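Local coordinates for triacylglycerol lipase (Clostridium botulinum, PDB 5AH1), which hydrolyses synthetic polyesters and probably also triacylglycerols, as a zinc-binding enzyme of the alpha/beta-hydrolase fold, at residues K29-E34 with I246-G251; S237-A242 with N361-Y366; P354-T359 with D384-C389. All coordinates share one frame; numbering follows the deposited sequence.

Contact 1 of 3, residues K29-E34 with I246-G251; sequences KIPTLE and ISYTFG
Ser247 and Tyr248 present the side of helix 242-257 against which Ile30 to Leu33, from the N-terminal arm of this alpha/beta-hydrolase, are laid. A single polar bond fixes the arm to the helix. The backbone N of Leu33 donates to Ser247 OG at 2.9 Å, nearly straight with an N-H...O angle of 166°. With OG anti to its own backbone N (chi1 -171°), Ser247 sets the oxygen in front of the Leu33 N-H. Two carbons also lie against this oxygen: Thr32 CB comes to 3.4 Å from Ser247 OG, and Leu33 CG to 3.5 Å from the same atom. Past it, Leu33 carries its branches over the next turn, where CD2 lies 4.0 Å from Phe250 CB and 3.8 Å from the backbone N of Gly251.

The other end of the contact belongs to the Tyr248 ring. Ile30 and Tyr248 cross at about a right angle, with the CG2 branch of Ile30 3.6 Å from Tyr248 CD1. Pro31 runs side by side with the tyrosine, and Pro31 CG lies 4.0 Å from Tyr248 CD1. The carbonyl oxygen of Pro31 sits at the ring edge, close to the ring plane, and approaches Tyr248 CB to 3.3 Å; buried here, it has no hydrogen-bonding partner in the model. Apart from the Leu33-Ser247 bond, arm and helix meet through van der Waals contacts. Tyr248 OH hydrogen-bonds beyond the arm, to Ile355 O. Around the contact, Leu33 and Phe250 both meet Leu292 of helix 284-292, Pro31 leans on Pro358 of helix 357-363, and Ile30 fills the seam between helices 235-239 and 357-363.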
ATOM      1  N   LYS A  29       4.533   4.091 -24.612  1.00 42.11           N
ATOM      2  CA  LYS A  29       5.476   3.076 -24.134  1.00 39.61           C
ATOM      3  C   LYS A  29       5.887   3.298 -22.681  1.00 34.98           C
ATOM      4  O   LYS A  29       6.327   4.387 -22.303  1.00 34.24           O
ATOM      5  CB  LYS A  29       6.717   3.059 -25.029  1.00 41.72           C
ATOM      6  CG  LYS A  29       7.660   1.888 -24.760  1.00 43.66           C
ATOM      7  CD  LYS A  29       8.843   1.859 -25.732  1.00 45.33           C
ATOM      8  CE  LYS A  29       8.390   1.614 -27.171  1.00 46.61           C
ATOM      9  NZ  LYS A  29       9.538   1.430 -28.113  1.00 47.28           N
ATOM     10  N   ILE A  30       5.748   2.258 -21.865  1.00 31.15           N
ATOM     11  CA  ILE A  30       6.167   2.361 -20.477  1.00 27.53           C
ATOM     12  C   ILE A  30       7.669   2.102 -20.419  1.00 24.22           C
ATOM     13  O   ILE A  30       8.152   1.062 -20.854  1.00 23.46           O
ATOM     14  CB  ILE A  30       5.403   1.418 -19.541  1.00 27.16           C
ATOM     15  CG1 ILE A  30       3.929   1.834 -19.503  1.00 27.32           C
ATOM     16  CG2 ILE A  30       5.962   1.501 -18.120  1.00 26.59           C
ATOM     17  CD1 ILE A  30       3.030   0.870 -18.760  1.00 27.41           C
ATOM     18  N   PRO A  31       8.418   3.062 -19.892  1.00 21.38           N
ATOM     19  CA  PRO A  31       9.875   2.947 -19.836  1.00 21.01           C
ATOM     20  C   PRO A  31      10.314   1.924 -18.800  1.00 19.08           C
ATOM     21  O   PRO A  31       9.587   1.656 -17.840  1.00 19.80           O
ATOM     22  CB  PRO A  31      10.311   4.350 -19.424  1.00 22.69           C
ATOM     23  CG  PRO A  31       9.083   4.913 -18.760  1.00 23.23           C
ATOM     24  CD  PRO A  31       7.934   4.345 -19.367  1.00 22.24           C
ATOM     25  N   THR A  32      11.491   1.361 -19.018  1.00 16.67           N
ATOM     26  CA  THR A  32      12.127   0.476 -18.062  1.00 15.53           C
ATOM     27  C   THR A  32      13.482   1.103 -17.751  1.00 15.10           C
ATOM     28  O   THR A  32      13.764   2.241 -18.155  1.00 15.43           O
ATOM     29  CB  THR A  32      12.306  -0.939 -18.625  1.00 16.15           C
ATOM     30  OG1 THR A  32      13.162  -0.887 -19.768  1.00 16.18           O
ATOM     31  CG2 THR A  32      10.957  -1.554 -19.015  1.00 17.12           C
ATOM     32  N   LEU A  33      14.342   0.373 -17.057  1.00 14.27           N
ATOM     33  CA  LEU A  33      15.652   0.928 -16.745  1.00 14.95           C
ATOM     34  C   LEU A  33      16.482   1.247 -17.981  1.00 16.50           C
ATOM     35  O   LEU A  33      17.391   2.074 -17.915  1.00 16.05           O
ATOM     36  CB  LEU A  33      16.426   0.003 -15.811  1.00 14.89           C
ATOM     37  CG  LEU A  33      15.988   0.069 -14.350  1.00 15.44           C
ATOM     38  CD1 LEU A  33      16.755  -0.965 -13.549  1.00 16.62           C
ATOM     39  CD2 LEU A  33      16.223   1.464 -13.778  1.00 15.89           C
ATOM     40  N   GLU A  34      16.151   0.607 -19.101  1.00 18.56           N
ATOM     41  CA  GLU A  34      16.772   0.925 -20.391  1.00 22.64           C
ATOM     42  C   GLU A  34      16.584   2.390 -20.743  1.00 22.53           C
ATOM     43  O   GLU A  34      17.390   2.978 -21.464  1.00 23.16           O
ATOM     44  CB  GLU A  34      16.120   0.111 -21.507  1.00 27.23           C
ATOM     45  CG  GLU A  34      16.608  -1.295 -21.650  1.00 32.06           C
ATOM     46  CD  GLU A  34      16.173  -1.897 -22.968  1.00 35.68           C
ATOM     47  OE1 GLU A  34      15.202  -1.375 -23.569  1.00 36.92           O
ATOM     48  OE2 GLU A  34      16.810  -2.878 -23.408  1.00 37.64           O
ATOM     49  N   ILE A 246       8.477  -4.138 -12.658  1.00 11.01           N
ATOM     50  CA  ILE A 246       9.493  -3.928 -11.634  1.00 12.03           C
ATOM     51  C   ILE A 246      10.587  -2.968 -12.129  1.00 11.71           C
ATOM     52  O   ILE A 246      10.996  -2.055 -11.417  1.00 11.15           O
ATOM     53  CB  ILE A 246      10.130  -5.262 -11.173  1.00 13.97           C
ATOM     54  CG1 ILE A 246       9.086  -6.204 -10.566  1.00 16.30           C
ATOM     55  CG2 ILE A 246      11.244  -5.000 -10.165  1.00 14.92           C
ATOM     56  CD1 ILE A 246       8.601  -5.784  -9.215  1.00 17.70           C
ATOM     57  N   SER A 247      11.048  -3.159 -13.358  1.00 11.66           N
ATOM     58  CA  SER A 247      12.103  -2.318 -13.909  1.00 11.79           C
ATOM     59  C   SER A 247      11.642  -0.854 -13.985  1.00 11.24           C
ATOM     60  O   SER A 247      12.371   0.060 -13.594  1.00 11.13           O
ATOM     61  CB  SER A 247      12.532  -2.850 -15.275  1.00 11.85           C
ATOM     62  OG  SER A 247      13.684  -2.172 -15.721  1.00 12.74           O
ATOM     63  N   TYR A 248      10.426  -0.636 -14.471  1.00 10.72           N
ATOM     64  CA  TYR A 248       9.831   0.691 -14.461  1.00 11.33           C
ATOM     65  C   TYR A 248       9.847   1.318 -13.062  1.00 11.08           C
ATOM     66  O   TYR A 248      10.201   2.487 -12.904  1.00 11.90           O
ATOM     67  CB  TYR A 248       8.391   0.638 -14.982  1.00 11.45           C
ATOM     68  CG  TYR A 248       7.629   1.908 -14.701  1.00 11.81           C
ATOM     69  CD1 TYR A 248       7.863   3.058 -15.435  1.00 12.67           C
ATOM     70  CD2 TYR A 248       6.683   1.956 -13.690  1.00 12.52           C
ATOM     71  CE1 TYR A 248       7.182   4.233 -15.169  1.00 12.59           C
ATOM     72  CE2 TYR A 248       5.996   3.123 -13.411  1.00 12.54           C
ATOM     73  CZ  TYR A 248       6.246   4.258 -14.160  1.00 11.92           C
ATOM     74  OH  TYR A 248       5.545   5.419 -13.868  1.00 12.12           O
ATOM     75  N   THR A 249       9.489   0.529 -12.060  0.57 10.47           N
ATOM     76  CA  THR A 249       9.391   1.056 -10.714  0.57 10.88           C
ATOM     77  C   THR A 249      10.774   1.398 -10.124  0.57 11.16           C
ATOM     78  O   THR A 249      10.890   2.297  -9.305  0.57 11.21           O
ATOM     79  CB  THR A 249       8.589   0.112  -9.818  0.57 11.51           C
ATOM     80  OG1 THR A 249       7.363  -0.229 -10.485  0.57 11.93           O
ATOM     81  CG2 THR A 249       8.261   0.793  -8.516  0.57 11.88           C
ATOM     82  N   PHE A 250      11.827   0.711 -10.563  1.00 11.28           N
ATOM     83  CA  PHE A 250      13.202   1.113 -10.220  1.00 11.82           C
ATOM     84  C   PHE A 250      13.522   2.456 -10.860  1.00 12.63           C
ATOM     85  O   PHE A 250      14.191   3.293 -10.262  1.00 12.89           O
ATOM     86  CB  PHE A 250      14.236   0.073 -10.659  1.00 13.59           C
ATOM     87  CG  PHE A 250      14.366  -1.088  -9.720  1.00 15.75           C
ATOM     88  CD1 PHE A 250      14.782  -0.908  -8.412  1.00 19.03           C
ATOM     89  CD2 PHE A 250      14.110  -2.369 -10.158  1.00 18.93           C
ATOM     90  CE1 PHE A 250      14.911  -1.990  -7.564  1.00 20.60           C
ATOM     91  CE2 PHE A 250      14.232  -3.445  -9.314  1.00 20.30           C
ATOM     92  CZ  PHE A 250      14.628  -3.261  -8.019  1.00 21.08           C
ATOM     93  N   GLY A 251      13.049   2.656 -12.081  1.00 12.29           N
ATOM     94  CA  GLY A 251      13.162   3.949 -12.736  1.00 13.15           C
ATOM     95  C   GLY A 251      12.504   5.051 -11.919  1.00 12.74           C
ATOM     96  O   GLY A 251      13.098   6.102 -11.697  1.00 13.97           O
TER

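Contact 2 of 3, residues S237-A242 with N361-Y366; sequences SDLMPA and NLMGRY. With K (potassium ion), chain D.
With chi1 at 69°, Leu239 holds CG between its backbone N and carbonyl carbon, and from there its branches go on to Leu362 and Met363; Tyr366 swings CG anti to its own backbone N (chi1 -178°), which brings its ring under Leu239 CB. This CB lies over one face of the Tyr366 ring in a CH-pi contact, 3.9 Å from the ring centroid and 29° off the normal. It is displaced towards one side of the ring, and CE1 of Tyr366 is only 3.5 Å from Leu239 CB.

The leucine branches divide the remaining work. Its CD1 meets CD1 of Leu362 at 4.0 Å, the two side chains crossing at about a right angle, whereas Leu239 CD2 turns to the backbone, 4.0 Å from the N of Met363. At the far end of the ring, Tyr366 OH stands 3.9 Å from Asp238 CB. No hydrogen bond links the segments, so the junction is apolar in character. The carboxylate of Asp238 is engaged elsewhere, through OD2, in a hydrogen bond with Thr310 and a salt bridge with Arg368.

Three main-chain carbonyls converge on a potassium ion, Ser237 O at 2.8 Å and Asp238 O and Met240 O at 2.7 Å each. Pro241 then takes the N-cap position of helix 242-257. The ion is thus held where helix 235-239 ends and the chain turns into helix 242-257, while Leu239, within the same turn, packs on 361-366: helix-end packing in an alpha/beta-hydrolase, joined to a main-chain potassium site.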
ATOM      1  N   SER A 237      -0.643  -3.730 -13.652  1.00  7.63           N
ATOM      2  CA  SER A 237      -0.019  -5.038 -13.590  1.00  8.06           C
ATOM      3  C   SER A 237      -0.535  -5.934 -14.717  1.00  7.61           C
ATOM      4  O   SER A 237       0.257  -6.599 -15.392  1.00  9.00           O
ATOM      5  CB  SER A 237      -0.208  -5.719 -12.242  1.00  8.80           C
ATOM      6  OG  SER A 237       0.371  -7.008 -12.334  1.00  9.34           O
ATOM      7  N   ASP A 238      -1.847  -5.975 -14.929  1.00  7.43           N
ATOM      8  CA  ASP A 238      -2.412  -6.832 -15.964  1.00  7.97           C
ATOM      9  C   ASP A 238      -1.738  -6.609 -17.328  1.00  7.94           C
ATOM     10  O   ASP A 238      -1.428  -7.556 -18.041  1.00  9.11           O
ATOM     11  CB  ASP A 238      -3.900  -6.566 -16.147  1.00  9.06           C
ATOM     12  CG  ASP A 238      -4.741  -6.887 -14.924  1.00 10.57           C
ATOM     13  OD1 ASP A 238      -4.226  -7.254 -13.868  1.00 12.12           O
ATOM     14  OD2 ASP A 238      -5.971  -6.723 -15.024  1.00 13.94           O
ATOM     15  N   LEU A 239      -1.508  -5.349 -17.680  1.00  8.93           N
ATOM     16  CA  LEU A 239      -1.118  -4.991 -19.028  1.00 10.68           C
ATOM     17  C   LEU A 239       0.397  -5.126 -19.292  1.00 11.15           C
ATOM     18  O   LEU A 239       0.807  -5.161 -20.453  1.00 13.56           O
ATOM     19  CB  LEU A 239      -1.627  -3.591 -19.413  1.00 10.64           C
ATOM     20  CG  LEU A 239      -1.025  -2.351 -18.748  1.00 10.81           C
ATOM     21  CD1 LEU A 239       0.232  -1.873 -19.460  1.00 10.95           C
ATOM     22  CD2 LEU A 239      -2.055  -1.254 -18.732  1.00 11.43           C
ATOM     23  N   MET A 240       1.200  -5.201 -18.224  1.00 12.46           N
ATOM     24  CA  MET A 240       2.674  -5.236 -18.309  1.00 13.93           C
ATOM     25  C   MET A 240       3.245  -6.613 -18.004  1.00 12.30           C
ATOM     26  O   MET A 240       2.760  -7.290 -17.113  1.00 11.99           O
ATOM     27  CB  MET A 240       3.293  -4.288 -17.271  1.00 13.38           C
ATOM     28  CG  MET A 240       3.092  -2.838 -17.527  1.00 16.86           C
ATOM     29  SD  MET A 240       4.184  -1.846 -16.512  1.00 19.23           S
ATOM     30  CE  MET A 240       5.733  -2.004 -17.394  1.00 19.20           C
ATOM     31  N   PRO A 241       4.324  -7.019 -18.700  1.00 11.91           N
ATOM     32  CA  PRO A 241       5.129  -8.121 -18.164  1.00 11.55           C
ATOM     33  C   PRO A 241       5.661  -7.751 -16.782  1.00 10.90           C
ATOM     34  O   PRO A 241       6.024  -6.594 -16.549  1.00 11.39           O
ATOM     35  CB  PRO A 241       6.281  -8.247 -19.176  1.00 13.02           C
ATOM     36  CG  PRO A 241       5.791  -7.542 -20.407  1.00 13.91           C
ATOM     37  CD  PRO A 241       4.930  -6.434 -19.902  1.00 13.73           C
ATOM     38  N   ALA A 242       5.693  -8.717 -15.870  1.00 10.55           N
ATOM     39  CA  ALA A 242       6.124  -8.464 -14.507  1.00 10.82           C
ATOM     40  C   ALA A 242       7.503  -7.808 -14.419  1.00 10.41           C
ATOM     41  O   ALA A 242       7.686  -6.847 -13.666  1.00 11.34           O
ATOM     42  CB  ALA A 242       6.103  -9.747 -13.713  1.00 11.90           C
ATOM     43  N   ASN A 361      -1.832   6.697 -19.179  1.00 10.65           N
ATOM     44  CA  ASN A 361      -2.420   6.654 -20.507  1.00 12.49           C
ATOM     45  C   ASN A 361      -2.673   5.209 -20.950  1.00 11.80           C
ATOM     46  O   ASN A 361      -3.688   4.933 -21.589  1.00 12.44           O
ATOM     47  CB  ASN A 361      -1.563   7.457 -21.491  1.00 14.66           C
ATOM     48  CG  ASN A 361      -1.528   8.952 -21.126  1.00 17.90           C
ATOM     49  OD1 ASN A 361      -2.397   9.443 -20.389  1.00 19.28           O
ATOM     50  ND2 ASN A 361      -0.513   9.666 -21.609  1.00 19.82           N
ATOM     51  N   LEU A 362      -1.783   4.281 -20.609  1.00 11.79           N
ATOM     52  CA  LEU A 362      -2.055   2.883 -20.944  1.00 12.90           C
ATOM     53  C   LEU A 362      -3.224   2.303 -20.153  1.00 11.91           C
ATOM     54  O   LEU A 362      -4.084   1.652 -20.722  1.00 11.82           O
ATOM     55  CB  LEU A 362      -0.793   2.010 -20.812  1.00 16.38           C
ATOM     56  CG  LEU A 362       0.255   2.191 -21.924  1.00 20.44           C
ATOM     57  CD1 LEU A 362       1.271   1.085 -21.874  1.00 21.76           C
ATOM     58  CD2 LEU A 362      -0.349   2.270 -23.345  1.00 22.41           C
ATOM     59  N   MET A 363      -3.273   2.535 -18.848  1.00 10.60           N
ATOM     60  CA  MET A 363      -4.433   2.103 -18.088  1.00  9.60           C
ATOM     61  C   MET A 363      -5.702   2.781 -18.609  1.00  9.47           C
ATOM     62  O   MET A 363      -6.776   2.197 -18.606  1.00 10.13           O
ATOM     63  CB  MET A 363      -4.284   2.457 -16.610  1.00  9.92           C
ATOM     64  CG  MET A 363      -3.489   1.471 -15.788  1.00 11.48           C
ATOM     65  SD  MET A 363      -3.536   1.875 -14.014  1.00 12.21           S
ATOM     66  CE  MET A 363      -2.399   3.185 -14.088  1.00 11.34           C
ATOM     67  N   GLY A 364      -5.561   4.029 -19.046  1.00  9.72           N
ATOM     68  CA  GLY A 364      -6.692   4.833 -19.474  1.00  9.87           C
ATOM     69  C   GLY A 364      -7.333   4.390 -20.777  1.00  9.52           C
ATOM     70  O   GLY A 364      -8.344   4.961 -21.190  1.00 10.53           O
ATOM     71  N   ARG A 365      -6.763   3.375 -21.418  0.53  9.93           N
ATOM     72  CA  ARG A 365      -7.371   2.812 -22.622  0.53 10.65           C
ATOM     73  C   ARG A 365      -7.338   1.290 -22.637  0.53 10.65           C
ATOM     74  O   ARG A 365      -7.571   0.662 -23.677  0.53 11.91           O
ATOM     75  CB  ARG A 365      -6.679   3.346 -23.871  0.53 11.50           C
ATOM     76  CG  ARG A 365      -5.236   2.875 -24.048  0.53 13.57           C
ATOM     77  CD  ARG A 365      -4.537   3.685 -25.133  0.53 15.86           C
ATOM     78  NE  ARG A 365      -4.504   5.088 -24.741  0.53 17.19           N
ATOM     79  CZ  ARG A 365      -4.380   6.111 -25.574  0.53 18.14           C
ATOM     80  NH1 ARG A 365      -4.271   5.894 -26.880  0.53 18.85           N
ATOM     81  NH2 ARG A 365      -4.373   7.350 -25.087  0.53 17.91           N
ATOM     82  N   TYR A 366      -7.053   0.692 -21.484  1.00 10.87           N
ATOM     83  CA  TYR A 366      -6.938  -0.761 -21.390  1.00 10.39           C
ATOM     84  C   TYR A 366      -8.268  -1.413 -21.032  1.00 10.80           C
ATOM     85  O   TYR A 366      -8.829  -1.165 -19.963  1.00 10.44           O
ATOM     86  CB  TYR A 366      -5.885  -1.149 -20.357  1.00 10.34           C
ATOM     87  CG  TYR A 366      -5.663  -2.643 -20.226  1.00 10.05           C
ATOM     88  CD1 TYR A 366      -4.810  -3.308 -21.079  1.00 10.77           C
ATOM     89  CD2 TYR A 366      -6.305  -3.382 -19.259  1.00 10.11           C
ATOM     90  CE1 TYR A 366      -4.606  -4.678 -20.967  1.00 10.84           C
ATOM     91  CE2 TYR A 366      -6.104  -4.738 -19.123  1.00 11.12           C
ATOM     92  CZ  TYR A 366      -5.256  -5.382 -19.976  1.00 11.25           C
ATOM     93  OH  TYR A 366      -5.044  -6.733 -19.826  1.00 12.35           O
TER
HETATM   94  K     K D1457       0.621  -8.890 -16.909  1.00 10.14           K

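Contact 3 of 3, residues P354-T359 with D384-C389; sequences PIFYPT and DGVVNC
Thr359 OG1 lies between two carbonyl oxygens: Gly385 O across the contact, at 2.7 Å, and Phe356 O of its own segment, at 3.1 Å. The hydroxyl therefore joins the first turn of helix 357-363 to the loop at Gly385. Glycine suits this point on two counts. Its phi of 102° is readily adopted by a residue without a side chain, and its CA comes within 3.8 Å of Phe356 CB, so that backbone and benzyl group pack directly together.

The Phe356 ring is sandwiched between methyl groups. Over one face, Val386 CG2 makes a CH-pi contact, 4.0 Å from the ring centroid and 28° off the normal. This methyl is displaced towards the CD1-CE1 side of the ring, at 3.6 Å from Phe356 CE1. Over the opposite face, Ile355 CG2 stands 3.8 Å above the plane at the ring centre.

The loop itself is shaped by Asp384, which heads an Asx turn. Its OD1 accepts from the backbone N of Val386 at 2.9 Å, nearly along the C-O bond, and from the backbone N of Val387 at the same distance of 2.9 Å, on the syn side with an N-H...O angle of 170°. The second oxygen, OD2, hydrogen-bonds to Thr333 OG1 and to ND1 of His426. Such an aspartate-histidine pair is consistent with the acid and base of the Ser-Asp-His triad of alpha/beta-hydrolases, and Ser182, in a GxSxG sequence, would probably be the nucleophile. Val386 also touches His426, and its carbonyl oxygen accepts from Thr234 OG1, while Phe356 packs against Tyr248 of helix 242-257 beside Thr359.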
ATOM      1  N   PRO A 354       4.898  13.664 -14.460  1.00 11.74           N
ATOM      2  CA  PRO A 354       5.201  13.209 -15.830  1.00 12.05           C
ATOM      3  C   PRO A 354       5.680  11.752 -15.923  1.00 12.49           C
ATOM      4  O   PRO A 354       5.456  11.107 -16.946  1.00 12.35           O
ATOM      5  CB  PRO A 354       6.275  14.199 -16.287  1.00 13.56           C
ATOM      6  CG  PRO A 354       5.944  15.447 -15.511  1.00 14.91           C
ATOM      7  CD  PRO A 354       5.529  14.966 -14.170  1.00 13.68           C
ATOM      8  N   ILE A 355       6.273  11.227 -14.856  1.00 12.72           N
ATOM      9  CA  ILE A 355       6.707   9.830 -14.822  1.00 14.26           C
ATOM     10  C   ILE A 355       5.529   8.860 -14.975  1.00 12.64           C
ATOM     11  O   ILE A 355       5.710   7.719 -15.399  1.00 13.36           O
ATOM     12  CB  ILE A 355       7.502   9.504 -13.506  1.00 18.68           C
ATOM     13  CG1 ILE A 355       8.256   8.186 -13.616  1.00 22.77           C
ATOM     14  CG2 ILE A 355       6.592   9.382 -12.303  1.00 19.14           C
ATOM     15  CD1 ILE A 355       9.333   8.188 -14.617  1.00 24.91           C
ATOM     16  N   PHE A 356       4.328   9.330 -14.659  1.00 11.06           N
ATOM     17  CA  PHE A 356       3.120   8.505 -14.735  1.00 11.06           C
ATOM     18  C   PHE A 356       2.309   8.784 -16.002  1.00 11.76           C
ATOM     19  O   PHE A 356       1.227   8.250 -16.167  1.00 12.62           O
ATOM     20  CB  PHE A 356       2.206   8.755 -13.519  1.00 11.19           C
ATOM     21  CG  PHE A 356       2.788   8.333 -12.198  1.00 11.81           C
ATOM     22  CD1 PHE A 356       3.504   7.160 -12.077  1.00 12.63           C
ATOM     23  CD2 PHE A 356       2.599   9.119 -11.075  1.00 12.33           C
ATOM     24  CE1 PHE A 356       4.027   6.778 -10.857  1.00 13.05           C
ATOM     25  CE2 PHE A 356       3.121   8.744  -9.850  1.00 14.00           C
ATOM     26  CZ  PHE A 356       3.841   7.575  -9.745  1.00 13.25           C
ATOM     27  N   TYR A 357       2.798   9.628 -16.902  1.00 11.60           N
ATOM     28  CA  TYR A 357       2.059   9.823 -18.147  1.00 12.19           C
ATOM     29  C   TYR A 357       1.829   8.500 -18.902  1.00 12.51           C
ATOM     30  O   TYR A 357       0.708   8.202 -19.300  1.00 12.11           O
ATOM     31  CB  TYR A 357       2.745  10.828 -19.070  1.00 13.31           C
ATOM     32  CG  TYR A 357       2.715  12.289 -18.655  1.00 12.76           C
ATOM     33  CD1 TYR A 357       1.957  12.746 -17.583  1.00 13.24           C
ATOM     34  CD2 TYR A 357       3.448  13.223 -19.375  1.00 14.06           C
ATOM     35  CE1 TYR A 357       1.952  14.089 -17.235  1.00 13.98           C
ATOM     36  CE2 TYR A 357       3.448  14.557 -19.034  1.00 15.77           C
ATOM     37  CZ  TYR A 357       2.695  14.990 -17.981  1.00 15.06           C
ATOM     38  OH  TYR A 357       2.713  16.330 -17.667  1.00 15.43           O
ATOM     39  N   PRO A 358       2.882   7.694 -19.099  1.00 12.87           N
ATOM     40  CA  PRO A 358       2.623   6.497 -19.908  1.00 12.87           C
ATOM     41  C   PRO A 358       1.772   5.457 -19.186  1.00 11.15           C
ATOM     42  O   PRO A 358       0.960   4.772 -19.820  1.00 12.43           O
ATOM     43  CB  PRO A 358       4.026   5.952 -20.196  1.00 14.76           C
ATOM     44  CG  PRO A 358       4.892   6.527 -19.156  1.00 16.38           C
ATOM     45  CD  PRO A 358       4.309   7.873 -18.803  1.00 14.84           C
ATOM     46  N   THR A 359       1.945   5.337 -17.874  1.00 11.09           N
ATOM     47  CA  THR A 359       1.188   4.374 -17.100  1.00 10.36           C
ATOM     48  C   THR A 359      -0.283   4.790 -17.036  1.00 10.81           C
ATOM     49  O   THR A 359      -1.176   3.960 -17.229  1.00 10.99           O
ATOM     50  CB  THR A 359       1.785   4.201 -15.697  1.00 10.21           C
ATOM     51  OG1 THR A 359       1.932   5.482 -15.080  1.00 10.93           O
ATOM     52  CG2 THR A 359       3.156   3.536 -15.785  1.00 11.45           C
ATOM     53  N   ASP A 384      -4.919   7.211 -11.126  1.00  8.32           N
ATOM     54  CA  ASP A 384      -4.038   8.178 -10.459  1.00  8.61           C
ATOM     55  C   ASP A 384      -2.585   8.038 -10.908  1.00  9.07           C
ATOM     56  O   ASP A 384      -1.669   8.538 -10.243  1.00  9.77           O
ATOM     57  CB  ASP A 384      -4.135   8.050  -8.930  1.00  8.53           C
ATOM     58  CG  ASP A 384      -3.573   6.738  -8.409  1.00  8.07           C
ATOM     59  OD1 ASP A 384      -3.058   5.929  -9.226  1.00  7.92           O
ATOM     60  OD2 ASP A 384      -3.672   6.491  -7.189  1.00  8.54           O
ATOM     61  N   GLY A 385      -2.388   7.344 -12.030  1.00  9.46           N
ATOM     62  CA  GLY A 385      -1.066   7.050 -12.556  1.00  9.50           C
ATOM     63  C   GLY A 385      -0.605   5.628 -12.279  1.00  8.57           C
ATOM     64  O   GLY A 385       0.271   5.104 -12.981  1.00 10.04           O
ATOM     65  N   VAL A 386      -1.179   4.991 -11.256  1.00  8.83           N
ATOM     66  CA  VAL A 386      -0.752   3.657 -10.823  1.00  8.54           C
ATOM     67  C   VAL A 386      -1.923   2.695 -10.619  1.00  7.99           C
ATOM     68  O   VAL A 386      -1.814   1.525 -10.986  1.00  8.48           O
ATOM     69  CB  VAL A 386       0.151   3.735  -9.560  1.00  9.33           C
ATOM     70  CG1 VAL A 386       0.613   2.367  -9.129  1.00  9.43           C
ATOM     71  CG2 VAL A 386       1.349   4.621  -9.821  1.00  9.51           C
ATOM     72  N   VAL A 387      -3.023   3.197 -10.065  1.00  7.16           N
ATOM     73  CA  VAL A 387      -4.172   2.364  -9.724  1.00  6.67           C
ATOM     74  C   VAL A 387      -5.461   2.947 -10.287  1.00  7.55           C
ATOM     75  O   VAL A 387      -5.743   4.126 -10.129  1.00  8.59           O
ATOM     76  CB  VAL A 387      -4.313   2.190  -8.186  1.00  7.21           C
ATOM     77  CG1 VAL A 387      -5.490   1.314  -7.837  1.00  7.83           C
ATOM     78  CG2 VAL A 387      -3.030   1.601  -7.599  1.00  7.28           C
ATOM     79  N   ASN A 388      -6.266   2.088 -10.912  1.00  7.24           N
ATOM     80  CA  ASN A 388      -7.576   2.500 -11.412  1.00  7.21           C
ATOM     81  C   ASN A 388      -8.444   3.017 -10.266  1.00  6.79           C
ATOM     82  O   ASN A 388      -8.501   2.390  -9.215  1.00  7.74           O
ATOM     83  CB  ASN A 388      -8.283   1.321 -12.077  1.00  6.83           C
ATOM     84  CG  ASN A 388      -7.350   0.488 -12.942  1.00  7.80           C
ATOM     85  OD1 ASN A 388      -6.550  -0.279 -12.417  1.00  7.77           O
ATOM     86  ND2 ASN A 388      -7.432   0.651 -14.262  1.00  8.00           N
ATOM     87  N   CYS A 389      -9.151   4.123 -10.475  1.00  7.74           N
ATOM     88  CA  CYS A 389      -9.976   4.701  -9.427  1.00  8.01           C
ATOM     89  C   CYS A 389     -11.044   3.754  -8.929  1.00  8.56           C
ATOM     90  O   CYS A 389     -11.305   3.690  -7.727  1.00  7.95           O
ATOM     91  CB  CYS A 389     -10.611   6.012  -9.894  1.00  8.93           C
ATOM     92  SG  CYS A 389      -9.442   7.296 -10.321  1.00  9.05           S
TER

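Overall arrangement
Starting from the N terminus, the arm 29-34 comes first in the chain, and contact 1 closes a long loop by joining it to helix 242-257. Before that loop ends, 237-242 opens contact 2, which closes only at 361-366; the two loops cross and share apolar packing through Ile30. Contact 3 begins after contact 1 has closed and runs from 354-359 to 384-389, crossing contact 2 in its turn. Helix 357-363 serves contacts 2 and 3, and Met363 reaches the 384-389 loop. Together the three tie the N-terminal arm and helices 235-239, 242-257 and 357-363 to the loop of the probable catalytic acid.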